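Local coordinates for protein halogenase PltM (Pseudomonas fluorescens, PDB 6BZN) that halogenates phenolic compounds as a flavin-dependent enzyme and can use chloride, bromide or iodide as the halogen source, at residues A[63-68]-A[259-264]; A[67-72]-A[350-355]. All blocks are in the same frame, centred on the assembly; numbering follows the deposited sequence.

Interaction 1. Residues A[63-68]-A[259-264]; sequences GEAATP and WVIPFN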
loop_
_atom_site.group_PDB
_atom_site.type_symbol
_atom_site.label_atom_id
_atom_site.label_comp_id
_atom_site.label_asym_id
_atom_site.label_seq_id
_atom_site.Cartn_x
_atom_site.Cartn_y
_atom_site.Cartn_z
ATOM N N GLY A 63 6.749 3.283 -0.765
ATOM C CA GLY A 63 5.830 2.158 -0.583
ATOM C C GLY A 63 6.448 1.278 0.479
ATOM O O GLY A 63 6.847 0.152 0.223
ATOM N N GLU A 64 6.531 1.825 1.688
ATOM C CA GLU A 64 7.412 1.292 2.724
ATOM C C GLU A 64 6.697 0.727 3.943
ATOM O O GLU A 64 7.265 -0.111 4.648
ATOM C CB GLU A 64 8.387 2.382 3.155
ATOM C CG GLU A 64 9.276 2.871 1.999
ATOM C CD GLU A 64 9.805 4.282 2.151
ATOM O OE1 GLU A 64 9.011 5.204 2.449
ATOM O OE2 GLU A 64 11.020 4.476 1.907
ATOM N N ALA A 65 5.474 1.166 4.207
ATOM C CA ALA A 65 4.805 0.778 5.447
ATOM C C ALA A 65 4.032 -0.498 5.224
ATOM O O ALA A 65 3.010 -0.506 4.528
ATOM C CB ALA A 65 3.877 1.888 5.923
ATOM N N ALA A 66 4.523 -1.593 5.792
ATOM C CA ALA A 66 3.784 -2.839 5.758
ATOM C C ALA A 66 2.553 -2.705 6.651
ATOM O O ALA A 66 2.477 -1.806 7.494
ATOM C CB ALA A 66 4.652 -4.006 6.206
ATOM N N THR A 67 1.592 -3.594 6.439
ATOM C CA THR A 67 0.345 -3.626 7.212
ATOM C C THR A 67 0.063 -5.063 7.643
ATOM O O THR A 67 0.677 -5.997 7.132
ATOM C CB THR A 67 -0.837 -3.165 6.361
ATOM O OG1 THR A 67 -0.774 -3.813 5.081
ATOM C CG2 THR A 67 -0.815 -1.667 6.183
ATOM N N PRO A 68 -0.883 -5.250 8.580
ATOM C CA PRO A 68 -1.278 -6.636 8.869
ATOM C C PRO A 68 -1.706 -7.387 7.622
ATOM O O PRO A 68 -1.312 -8.528 7.444
ATOM C CB PRO A 68 -2.428 -6.484 9.874
ATOM C CG PRO A 68 -2.264 -5.136 10.449
ATOM C CD PRO A 68 -1.559 -4.273 9.451
ATOM N N TRP A 259 4.555 11.954 6.581
ATOM C CA TRP A 259 4.959 10.704 7.218
ATOM C C TRP A 259 6.376 10.770 7.759
ATOM O O TRP A 259 7.237 11.405 7.156
ATOM C CB TRP A 259 4.795 9.517 6.264
ATOM C CG TRP A 259 5.863 9.229 5.181
ATOM C CD1 TRP A 259 7.170 8.859 5.369
ATOM C CD2 TRP A 259 5.644 9.185 3.767
ATOM N NE1 TRP A 259 7.778 8.601 4.154
ATOM C CE2 TRP A 259 6.865 8.799 3.156
ATOM C CE3 TRP A 259 4.530 9.437 2.947
ATOM C CZ2 TRP A 259 7.006 8.661 1.765
ATOM C CZ3 TRP A 259 4.679 9.311 1.554
ATOM C CH2 TRP A 259 5.904 8.933 0.985
ATOM N N VAL A 260 6.581 10.090 8.892
ATOM C CA VAL A 260 7.886 9.824 9.462
ATOM C C VAL A 260 7.963 8.302 9.628
ATOM O O VAL A 260 7.250 7.705 10.454
ATOM C CB VAL A 260 8.083 10.557 10.806
ATOM C CG1 VAL A 260 9.484 10.327 11.351
ATOM C CG2 VAL A 260 7.824 12.051 10.641
ATOM N N ILE A 261 8.814 7.679 8.813
ATOM C CA ILE A 261 8.915 6.236 8.696
ATOM C C ILE A 261 10.387 5.878 8.884
ATOM O O ILE A 261 11.144 5.828 7.907
ATOM C CB ILE A 261 8.357 5.764 7.336
ATOM C CG1 ILE A 261 6.848 5.968 7.318
ATOM C CG2 ILE A 261 8.656 4.303 7.059
ATOM C CD1 ILE A 261 6.193 5.622 6.011
ATOM N N PRO A 262 10.807 5.646 10.141
ATOM C CA PRO A 262 12.229 5.351 10.374
ATOM C C PRO A 262 12.656 3.976 9.917
ATOM O O PRO A 262 11.892 3.007 10.066
ATOM C CB PRO A 262 12.361 5.437 11.902
ATOM C CG PRO A 262 11.208 6.260 12.328
ATOM C CD PRO A 262 10.102 5.862 11.414
ATOM N N PHE A 263 13.867 3.888 9.362
ATOM C CA PHE A 263 14.542 2.592 9.206
ATOM C C PHE A 263 15.558 2.354 10.326
ATOM O O PHE A 263 16.140 1.283 10.378
ATOM C CB PHE A 263 15.231 2.464 7.845
ATOM C CG PHE A 263 14.318 2.745 6.675
ATOM C CD1 PHE A 263 13.296 1.865 6.352
ATOM C CD2 PHE A 263 14.481 3.893 5.907
ATOM C CE1 PHE A 263 12.464 2.118 5.280
ATOM C CE2 PHE A 263 13.648 4.159 4.839
ATOM C CZ PHE A 263 12.643 3.264 4.519
ATOM N N ASN A 264 15.740 3.334 11.211
ATOM C CA ASN A 264 16.785 3.313 12.253
ATOM C C ASN A 264 16.237 3.094 13.676
ATOM O O ASN A 264 16.853 3.512 14.651
ATOM C CB ASN A 264 17.635 4.598 12.174
ATOM C CG ASN A 264 16.879 5.845 12.578
ATOM O OD1 ASN A 264 15.667 5.941 12.380
ATOM N ND2 ASN A 264 17.591 6.818 13.129
#
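Glu-64 reaches from the loop that leads into helix 68-81 to three side chains of 259-264. It carries most of this buried contact. Its CG stands beside the backbone N and anti to the carbonyl carbon (chi1 -61°), and the chain beyond runs extended toward strand 256-262. CB passes Ile-261 loosely, with Glu-64 CB 4.4 Å from Ile-261 CG2. Further out, Glu-64 CD lies 3.8 Å from Phe-263 CZ. The two carboxylate oxygens then part toward different rings. Glu-64 OE2 sits 3.3 Å from Phe-263 CZ, in the ring plane at its edge, so the oxygen meets the C-H rim. The carboxylate and phenyl planes are turned 68° apart. His-221 also hydrogen-bonds OE2. On the other branch, Glu-64 OE1 comes obliquely to the indole of Trp-259, 4.0 Å from NE1, with the planes 81° apart. Ser-275 OG joins the two residues, hydrogen-bonding both Glu-64 OE1 and Trp-259 NE1. Trp-259 to Pro-262 form the second half of the WxWxIP signature of flavin-dependent halogenases, carried here on a strand of the mixed sheet. A leucine in place of Glu-64 would probably leave Ser-275 and His-221 without their carboxylate partner and the Phe-263 edge without its facing oxygen. One face of the Phe-263 ring has Ile-261 O 4.2 Å above its plane, over the centre. His-221 and Phe-139 each pack edge-to-face with the same ring. Beside the glutamate, Ala-65 adds a small apolar touch, with Ala-65 CB 4.4 Å from Ile-261 CD1. Ala-65 contacts FAD in a structure of this protein. In the present model a glycerol, probably from the crystallisation liquor, hydrogen-bonds to Glu-64 OE1 and to the backbone N of Gly-63 and Ala-65.

Interaction 2. Residues A[67-72]-A[350-355]; sequences TPESGF and FSRGLI
A salt bridge joins Glu-69, on helix 68-81, to Arg-352 of 350-355. The carboxylate and guanidinium planes stand nearly perpendicular, 82° apart. Arg-352 NH1 donates to Glu-69 OE2 at 3.0 Å with an N-H...O angle of 157°. The acceptor lies near the guanidinium plane, at its edge, but the arginine meets OE2 from above the carboxylate plane. Water 2 bridges the same OE2 to Arg-352 NH2, and Ser-424 OG also hydrogen-bonds OE2. This oxygen therefore has three partners. The glutamate chain bends at chi2 (95°), which folds the carboxylate back over Ile-355. Ile-355 fills the angle beneath the salt bridge. Its CD1 lies 3.3 Å above the guanidinium plane of Arg-352, over the centre of one face. The same methyl packs against the glutamate stem, with Ile-355 CD1 3.7 Å from Glu-69 CB. Thr-67 crosses Ile-355 at about a right angle, and Thr-67 OG1 lies 3.3 Å from Ile-355 CG1. Two bonds tie the rotation of the threonine hydroxyl. It accepts from Ser-70 N and donates to water 1, which in turn donates to Ser-351 O. Thr-67 CG2 turns the other way, toward Phe-350 O at 4.0 Å. Ser-70 lies where the two backbones are nearest, its CA 4.8 Å from that of Ile-355. Thr-67 N donates to Ser-70 OG at 2.9 Å, and Ser-70 N to Thr-67 OG1 at 3.1 Å. These reciprocal bonds make a capping box at the N-terminus of helix 68-81. The helix thus starts against a segment of the flavin site, since Ser-351 and Leu-354 bind FAD in a structure of this protein.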
loop_
_atom_site.group_PDB
_atom_site.type_symbol
_atom_site.label_atom_id
_atom_site.label_comp_id
_atom_site.label_asym_id
_atom_site.label_seq_id
_atom_site.Cartn_x
_atom_site.Cartn_y
_atom_site.Cartn_z
ATOM N N THR A 67 1.592 -3.594 6.439
ATOM C CA THR A 67 0.345 -3.626 7.212
ATOM C C THR A 67 0.063 -5.063 7.643
ATOM O O THR A 67 0.677 -5.997 7.132
ATOM C CB THR A 67 -0.837 -3.165 6.361
ATOM O OG1 THR A 67 -0.774 -3.813 5.081
ATOM C CG2 THR A 67 -0.815 -1.667 6.183
ATOM N N PRO A 68 -0.883 -5.250 8.580
ATOM C CA PRO A 68 -1.278 -6.636 8.869
ATOM C C PRO A 68 -1.706 -7.387 7.622
ATOM O O PRO A 68 -1.312 -8.528 7.444
ATOM C CB PRO A 68 -2.428 -6.484 9.874
ATOM C CG PRO A 68 -2.264 -5.136 10.449
ATOM C CD PRO A 68 -1.559 -4.273 9.451
ATOM N N GLU A 69 -2.495 -6.746 6.764
ATOM C CA GLU A 69 -2.965 -7.379 5.542
ATOM C C GLU A 69 -1.816 -7.748 4.612
ATOM O O GLU A 69 -1.776 -8.858 4.090
ATOM C CB GLU A 69 -3.943 -6.485 4.783
ATOM C CG GLU A 69 -5.213 -6.150 5.564
ATOM C CD GLU A 69 -5.151 -4.829 6.309
ATOM O OE1 GLU A 69 -4.059 -4.440 6.793
ATOM O OE2 GLU A 69 -6.207 -4.155 6.414
ATOM N N SER A 70 -0.884 -6.813 4.407
ATOM C CA SER A 70 0.211 -7.086 3.477
ATOM C C SER A 70 1.059 -8.257 3.990
ATOM O O SER A 70 1.512 -9.078 3.201
ATOM C CB SER A 70 1.051 -5.835 3.189
ATOM O OG SER A 70 1.873 -5.450 4.285
ATOM N N GLY A 71 1.241 -8.350 5.311
ATOM C CA GLY A 71 2.003 -9.446 5.901
ATOM C C GLY A 71 1.317 -10.792 5.705
ATOM O O GLY A 71 1.960 -11.765 5.342
ATOM N N PHE A 72 0.006 -10.842 5.930
ATOM C CA PHE A 72 -0.761 -12.063 5.686
ATOM C C PHE A 72 -0.736 -12.462 4.224
ATOM O O PHE A 72 -0.623 -13.637 3.932
ATOM C CB PHE A 72 -2.212 -11.946 6.167
ATOM C CG PHE A 72 -2.360 -12.026 7.670
ATOM C CD1 PHE A 72 -1.916 -13.149 8.369
ATOM C CD2 PHE A 72 -2.975 -10.999 8.377
ATOM C CE1 PHE A 72 -2.043 -13.214 9.755
ATOM C CE2 PHE A 72 -3.108 -11.063 9.758
ATOM C CZ PHE A 72 -2.639 -12.170 10.443
ATOM N N PHE A 350 -2.482 5.148 4.612
ATOM C CA PHE A 350 -2.930 3.792 4.987
ATOM C C PHE A 350 -2.260 2.665 4.224
ATOM O O PHE A 350 -2.585 1.501 4.465
ATOM C CB PHE A 350 -4.458 3.611 4.938
ATOM C CG PHE A 350 -5.206 4.494 5.882
ATOM C CD1 PHE A 350 -4.980 4.401 7.246
ATOM C CD2 PHE A 350 -6.143 5.391 5.426
ATOM C CE1 PHE A 350 -5.661 5.194 8.148
ATOM C CE2 PHE A 350 -6.833 6.192 6.319
ATOM C CZ PHE A 350 -6.594 6.093 7.681
ATOM N N SER A 351 -1.338 2.990 3.312
ATOM C CA SER A 351 -0.503 2.005 2.661
ATOM C C SER A 351 -1.313 0.853 2.022
ATOM O O SER A 351 -0.975 -0.319 2.132
ATOM C CB SER A 351 0.579 1.528 3.652
ATOM O OG SER A 351 1.692 1.043 2.944
ATOM N N ARG A 352 -2.391 1.216 1.328
ATOM C CA ARG A 352 -3.251 0.230 0.683
ATOM C C ARG A 352 -2.652 -0.342 -0.617
ATOM O O ARG A 352 -3.012 -1.446 -1.017
ATOM C CB ARG A 352 -4.645 0.815 0.394
ATOM C CG ARG A 352 -5.377 1.362 1.619
ATOM C CD ARG A 352 -5.478 0.375 2.780
ATOM N NE ARG A 352 -6.222 -0.829 2.409
ATOM C CZ ARG A 352 -6.561 -1.813 3.239
ATOM N NH1 ARG A 352 -6.227 -1.773 4.537
ATOM N NH2 ARG A 352 -7.244 -2.853 2.759
ATOM N N GLY A 353 -1.732 0.390 -1.242
ATOM C CA GLY A 353 -1.106 -0.052 -2.502
ATOM C C GLY A 353 -0.456 -1.424 -2.430
ATOM O O GLY A 353 -0.724 -2.289 -3.265
ATOM N N LEU A 354 0.387 -1.638 -1.422
ATOM C CA LEU A 354 1.027 -2.938 -1.237
ATOM C C LEU A 354 0.022 -4.062 -1.029
ATOM O O LEU A 354 0.213 -5.181 -1.519
ATOM C CB LEU A 354 1.991 -2.917 -0.042
ATOM C CG LEU A 354 3.317 -2.216 -0.301
ATOM C CD1 LEU A 354 4.019 -1.995 1.033
ATOM C CD2 LEU A 354 4.192 -3.002 -1.266
ATOM N N ILE A 355 -1.049 -3.753 -0.304
ATOM C CA ILE A 355 -2.074 -4.736 -0.028
ATOM C C ILE A 355 -2.726 -5.169 -1.338
ATOM O O ILE A 355 -2.806 -6.369 -1.629
ATOM C CB ILE A 355 -3.157 -4.184 0.926
ATOM C CG1 ILE A 355 -2.534 -3.834 2.284
ATOM C CG2 ILE A 355 -4.277 -5.192 1.056
ATOM C CD1 ILE A 355 -3.467 -3.131 3.258
HETATM O O HOH W 1 0.704 -2.215 3.355
HETATM O O HOH W 2 -8.310 -4.728 4.561
#

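Interactions 1 and 2 start from one continuous run of chain and share Thr-67 and Pro-68. Their centres are about 11 Å apart. Glu-64 and Ala-65 meet strand 256-262 and the loop after it. Segment 67-72 packs on 350-355. The two contacts also touch directly. Ser-351 OG lies 2.6 Å from Ala-65 O, a probable hydrogen bond, and Leu-354 CD1 packs 3.6 Å from Gly-63 O. Ala-65, Ser-351 and Leu-354 all belong to the FAD site seen in this protein, so both interactions border the flavin pocket. No FAD is bound in this model. Glycerol hydrogen-bonds to Glu-64 and to Ser-351. A calcium ion lies about 5 Å from the Ser-351 side chain.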